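Local structure of CELL WALL surface anchor family protein (Streptococcus pneumoniae, 2WW8) at residues D617-S629 against G669-R681. The protein is the adhesin of the pneumococcal pilus and probably mediates recognition of and attachment to host cells. Sequence-based numbering, arbitrary orientation.
Sequences DPADYTLTANDGS and GTDEKVTLTYNVR. With CA (calcium ion), chain D.
Thr622 and Thr677 meet through their hydroxyls, OG1 to OG1 at 2.6 Å, in a hydrogen bond whose direction is open. The rotamers (chi1 75° and 67°) leave each OG1 flanked by its own N and C, which brings the two oxygens together over the strand pair as the side chains meet at a slant. A water hydrogen-bonded to Thr622 OG1, Thr624 OG1 and Thr675 O continues this polar face. Thr624 and Thr675 run alongside each other in the same direction. Strands 621-625 and 673-681 illustrate antiparallel pairing in the Ig-like domain of a tip pilin: Thr622–Thr677 and Thr624–Thr675 are hydrogen-bonded pairs, whereas Leu623 faces Leu676 in a non-hydrogen-bonded one. On the other, apolar face, Leu623 sends CD1 across to Val674 CG1 (3.6 Å) and to Leu676 CB (3.9 Å), and strand 660-668 packs against Val674 and Leu676. Beyond the strand, the Asn626 amide spans two backbone groups. Its ND2 donates to Asp671 O (2.9 Å), which lies in the amide plane, although the donor stands above the Asp671 carbonyl plane. Lys673 N donates to OD1 (2.9 Å) from well above the amide plane; together the bonds hold the amide's rotation. At the far end, Asp617 OD1 and both Asp620 carboxylate oxygens bind a calcium ion, whose site Leu610, Asp613 and Arg615 help complete.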
loop_
_atom_site.group_PDB
_atom_site.type_symbol
_atom_site.label_atom_id
_atom_site.label_comp_id
_atom_site.label_asym_id
_atom_site.label_seq_id
_atom_site.Cartn_x
_atom_site.Cartn_y
_atom_site.Cartn_z
ATOM N N ASP A 617 5.098 24.806 -8.279
ATOM C CA ASP A 617 6.549 24.849 -8.219
ATOM C C ASP A 617 6.948 23.670 -7.316
ATOM O O ASP A 617 6.084 23.032 -6.698
ATOM C CB ASP A 617 7.012 26.222 -7.691
ATOM C CG ASP A 617 7.055 26.250 -6.167
ATOM O OD1 ASP A 617 5.930 26.293 -5.626
ATOM O OD2 ASP A 617 8.134 26.165 -5.500
ATOM N N PRO A 618 8.260 23.404 -7.192
ATOM C CA PRO A 618 8.675 22.223 -6.425
ATOM C C PRO A 618 8.194 22.117 -4.979
ATOM O O PRO A 618 8.088 20.995 -4.492
ATOM C CB PRO A 618 10.210 22.302 -6.496
ATOM C CG PRO A 618 10.443 23.038 -7.836
ATOM C CD PRO A 618 9.434 24.145 -7.698
ATOM N N ALA A 619 7.906 23.230 -4.304
ATOM C CA ALA A 619 7.214 23.203 -2.995
ATOM C C ALA A 619 5.820 22.550 -2.958
ATOM O O ALA A 619 5.337 22.251 -1.845
ATOM C CB ALA A 619 7.096 24.618 -2.412
ATOM N N ASP A 620 5.175 22.359 -4.115
ATOM C CA ASP A 620 3.772 21.917 -4.171
ATOM C C ASP A 620 3.625 20.421 -4.449
ATOM O O ASP A 620 2.502 19.884 -4.451
ATOM C CB ASP A 620 3.005 22.703 -5.223
ATOM C CG ASP A 620 3.178 24.176 -5.012
ATOM O OD1 ASP A 620 3.232 24.605 -3.827
ATOM O OD2 ASP A 620 3.353 24.901 -6.018
ATOM N N TYR A 621 4.738 19.723 -4.659
ATOM C CA TYR A 621 4.579 18.303 -4.968
ATOM C C TYR A 621 5.841 17.601 -4.519
ATOM O O TYR A 621 6.872 18.244 -4.295
ATOM C CB TYR A 621 4.340 18.079 -6.472
ATOM C CG TYR A 621 5.574 18.416 -7.316
ATOM C CD1 TYR A 621 6.542 17.424 -7.590
ATOM C CD2 TYR A 621 5.776 19.713 -7.796
ATOM C CE1 TYR A 621 7.684 17.744 -8.335
ATOM C CE2 TYR A 621 6.882 20.035 -8.540
ATOM C CZ TYR A 621 7.825 19.031 -8.785
ATOM O OH TYR A 621 8.950 19.336 -9.513
ATOM N N THR A 622 5.772 16.277 -4.428
ATOM C CA THR A 622 6.995 15.486 -4.404
ATOM C C THR A 622 6.999 14.435 -5.514
ATOM O O THR A 622 5.945 13.907 -5.896
ATOM C CB THR A 622 7.269 14.804 -3.022
ATOM O OG1 THR A 622 6.407 13.666 -2.803
ATOM C CG2 THR A 622 7.193 15.773 -1.858
ATOM N N LEU A 623 8.189 14.107 -6.011
ATOM C CA LEU A 623 8.366 12.999 -6.946
ATOM C C LEU A 623 9.641 12.261 -6.515
ATOM O O LEU A 623 10.732 12.860 -6.522
ATOM C CB LEU A 623 8.450 13.502 -8.400
ATOM C CG LEU A 623 8.317 12.328 -9.392
ATOM C CD1 LEU A 623 6.890 11.762 -9.401
ATOM C CD2 LEU A 623 8.766 12.683 -10.819
ATOM N N THR A 624 9.477 11.015 -6.062
ATOM C CA THR A 624 10.589 10.215 -5.563
ATOM C C THR A 624 10.500 8.836 -6.225
ATOM O O THR A 624 9.459 8.451 -6.759
ATOM C CB THR A 624 10.612 10.102 -4.008
ATOM O OG1 THR A 624 9.365 9.522 -3.604
ATOM C CG2 THR A 624 10.769 11.527 -3.295
ATOM N N ALA A 625 11.576 8.052 -6.174
ATOM C CA ALA A 625 11.499 6.683 -6.668
ATOM C C ALA A 625 12.307 5.790 -5.749
ATOM O O ALA A 625 13.163 6.270 -4.980
ATOM C CB ALA A 625 12.059 6.649 -8.095
ATOM N N ASN A 626 12.062 4.486 -5.834
ATOM C CA ASN A 626 12.551 3.528 -4.860
ATOM C C ASN A 626 13.985 3.132 -5.126
ATOM O O ASN A 626 14.493 2.275 -4.431
ATOM C CB ASN A 626 11.606 2.321 -4.770
ATOM C CG ASN A 626 11.694 1.420 -6.012
ATOM O OD1 ASN A 626 12.075 1.863 -7.111
ATOM N ND2 ASN A 626 11.390 0.144 -5.825
ATOM N N ASP A 627 14.675 3.745 -6.088
ATOM C CA ASP A 627 16.141 3.677 -6.130
ATOM C C ASP A 627 16.784 4.799 -5.291
ATOM O O ASP A 627 18.007 4.903 -5.296
ATOM C CB ASP A 627 16.640 3.820 -7.575
ATOM C CG ASP A 627 16.355 5.213 -8.140
ATOM O OD1 ASP A 627 15.512 6.009 -7.619
ATOM O OD2 ASP A 627 16.963 5.537 -9.171
ATOM N N GLY A 628 15.976 5.576 -4.552
ATOM C CA GLY A 628 16.421 6.700 -3.748
ATOM C C GLY A 628 16.582 7.987 -4.553
ATOM O O GLY A 628 17.086 8.975 -4.021
ATOM N N SER A 629 16.191 8.012 -5.823
ATOM C CA SER A 629 16.215 9.263 -6.580
ATOM C C SER A 629 15.020 10.140 -6.236
ATOM O O SER A 629 14.001 9.695 -5.648
ATOM C CB SER A 629 16.371 9.043 -8.112
ATOM O OG SER A 629 15.226 8.405 -8.645
ATOM N N GLY A 669 11.120 -0.799 -14.975
ATOM C CA GLY A 669 11.062 -2.244 -15.027
ATOM C C GLY A 669 10.604 -2.840 -13.716
ATOM O O GLY A 669 9.994 -2.182 -12.870
ATOM N N THR A 670 10.864 -4.127 -13.570
ATOM C CA THR A 670 10.409 -4.870 -12.399
ATOM C C THR A 670 11.037 -4.260 -11.144
ATOM O O THR A 670 12.214 -3.945 -11.168
ATOM C CB THR A 670 10.879 -6.342 -12.599
ATOM O OG1 THR A 670 10.040 -6.965 -13.589
ATOM C CG2 THR A 670 10.834 -7.134 -11.290
ATOM N N ASP A 671 10.291 -4.081 -10.066
ATOM C CA ASP A 671 10.786 -3.528 -8.807
ATOM C C ASP A 671 11.246 -2.071 -8.914
ATOM O O ASP A 671 11.981 -1.633 -8.040
ATOM C CB ASP A 671 11.864 -4.393 -8.126
ATOM C CG ASP A 671 11.313 -5.762 -7.646
ATOM O OD1 ASP A 671 10.164 -5.828 -7.147
ATOM O OD2 ASP A 671 12.005 -6.807 -7.769
ATOM N N GLU A 672 10.817 -1.335 -9.937
ATOM C CA GLU A 672 11.132 0.078 -10.080
ATOM C C GLU A 672 9.829 0.792 -9.915
ATOM O O GLU A 672 8.881 0.563 -10.688
ATOM C CB GLU A 672 11.769 0.380 -11.461
ATOM C CG GLU A 672 13.108 -0.384 -11.554
ATOM C CD GLU A 672 13.963 -0.128 -12.791
ATOM O OE1 GLU A 672 13.442 0.122 -13.920
ATOM O OE2 GLU A 672 15.210 -0.215 -12.604
ATOM N N LYS A 673 9.790 1.711 -8.953
ATOM C CA LYS A 673 8.530 2.313 -8.605
ATOM C C LYS A 673 8.679 3.808 -8.335
ATOM O O LYS A 673 9.628 4.221 -7.676
ATOM C CB LYS A 673 7.986 1.598 -7.414
ATOM C CG LYS A 673 6.620 2.144 -6.866
ATOM C CD LYS A 673 6.308 1.178 -5.686
ATOM C CE LYS A 673 4.894 1.334 -5.112
ATOM N NZ LYS A 673 4.801 0.993 -3.621
ATOM N N VAL A 674 7.781 4.621 -8.879
ATOM C CA VAL A 674 7.838 6.089 -8.674
ATOM C C VAL A 674 6.587 6.481 -7.884
ATOM O O VAL A 674 5.535 5.840 -8.088
ATOM C CB VAL A 674 7.746 6.762 -10.057
ATOM C CG1 VAL A 674 7.556 8.271 -9.965
ATOM C CG2 VAL A 674 9.093 6.491 -10.759
ATOM N N THR A 675 6.722 7.503 -7.032
ATOM C CA THR A 675 5.640 8.067 -6.184
ATOM C C THR A 675 5.499 9.573 -6.381
ATOM O O THR A 675 6.498 10.317 -6.328
ATOM C CB THR A 675 5.946 7.800 -4.697
ATOM O OG1 THR A 675 6.159 6.394 -4.522
ATOM C CG2 THR A 675 4.811 8.275 -3.735
ATOM N N LEU A 676 4.271 10.018 -6.643
ATOM C CA LEU A 676 3.989 11.430 -6.755
ATOM C C LEU A 676 3.069 11.800 -5.579
ATOM O O LEU A 676 2.104 11.089 -5.301
ATOM C CB LEU A 676 3.248 11.729 -8.053
ATOM C CG LEU A 676 2.599 13.116 -8.170
ATOM C CD1 LEU A 676 3.613 14.227 -8.361
ATOM C CD2 LEU A 676 1.606 13.191 -9.345
ATOM N N THR A 677 3.360 12.879 -4.852
ATOM C CA THR A 677 2.366 13.347 -3.866
ATOM C C THR A 677 2.046 14.820 -4.109
ATOM O O THR A 677 2.884 15.517 -4.697
ATOM C CB THR A 677 2.789 13.185 -2.398
ATOM O OG1 THR A 677 3.888 14.057 -2.145
ATOM C CG2 THR A 677 3.140 11.751 -1.986
ATOM N N TYR A 678 0.848 15.285 -3.710
ATOM C CA TYR A 678 0.506 16.679 -3.811
ATOM C C TYR A 678 -0.724 16.860 -2.903
ATOM O O TYR A 678 -1.301 15.906 -2.406
ATOM C CB TYR A 678 0.253 17.155 -5.268
ATOM C CG TYR A 678 -0.834 16.365 -5.983
ATOM C CD1 TYR A 678 -0.535 15.181 -6.701
ATOM C CD2 TYR A 678 -2.174 16.748 -5.881
ATOM C CE1 TYR A 678 -1.549 14.442 -7.334
ATOM C CE2 TYR A 678 -3.197 16.030 -6.533
ATOM C CZ TYR A 678 -2.884 14.880 -7.241
ATOM O OH TYR A 678 -3.911 14.190 -7.875
ATOM N N ASN A 679 -1.140 18.102 -2.703
ATOM C CA ASN A 679 -2.218 18.399 -1.784
ATOM C C ASN A 679 -3.351 19.020 -2.560
ATOM O O ASN A 679 -3.083 19.724 -3.540
ATOM C CB ASN A 679 -1.719 19.346 -0.686
ATOM C CG ASN A 679 -0.687 18.672 0.213
ATOM O OD1 ASN A 679 -0.860 17.526 0.668
ATOM N ND2 ASN A 679 0.398 19.383 0.487
ATOM N N VAL A 680 -4.582 18.709 -2.131
ATOM C CA VAL A 680 -5.793 19.320 -2.693
ATOM C C VAL A 680 -6.709 19.799 -1.582
ATOM O O VAL A 680 -6.591 19.404 -0.422
ATOM C CB VAL A 680 -6.612 18.391 -3.617
ATOM C CG1 VAL A 680 -5.710 17.797 -4.749
ATOM C CG2 VAL A 680 -7.254 17.272 -2.755
ATOM N N ARG A 681 -7.644 20.632 -2.013
ATOM C CA ARG A 681 -8.660 21.177 -1.166
ATOM C C ARG A 681 -9.985 21.181 -1.942
ATOM O O ARG A 681 -10.066 21.624 -3.114
ATOM C CB ARG A 681 -8.261 22.616 -0.801
ATOM C CG ARG A 681 -9.191 23.254 0.265
ATOM C CD ARG A 681 -8.778 24.698 0.546
ATOM N NE ARG A 681 -9.643 25.252 1.584
ATOM C CZ ARG A 681 -10.704 26.014 1.341
ATOM N NH1 ARG A 681 -11.044 26.315 0.091
ATOM N NH2 ARG A 681 -11.439 26.472 2.351
HETATM CA CA CA D . 3.725 27.071 -5.031
HETATM O O HOH W 1 0.146 20.706 -3.507
HETATM O O HOH W 2 6.969 11.176 -3.672
HETATM O O HOH W 3 4.634 27.333 -2.766
#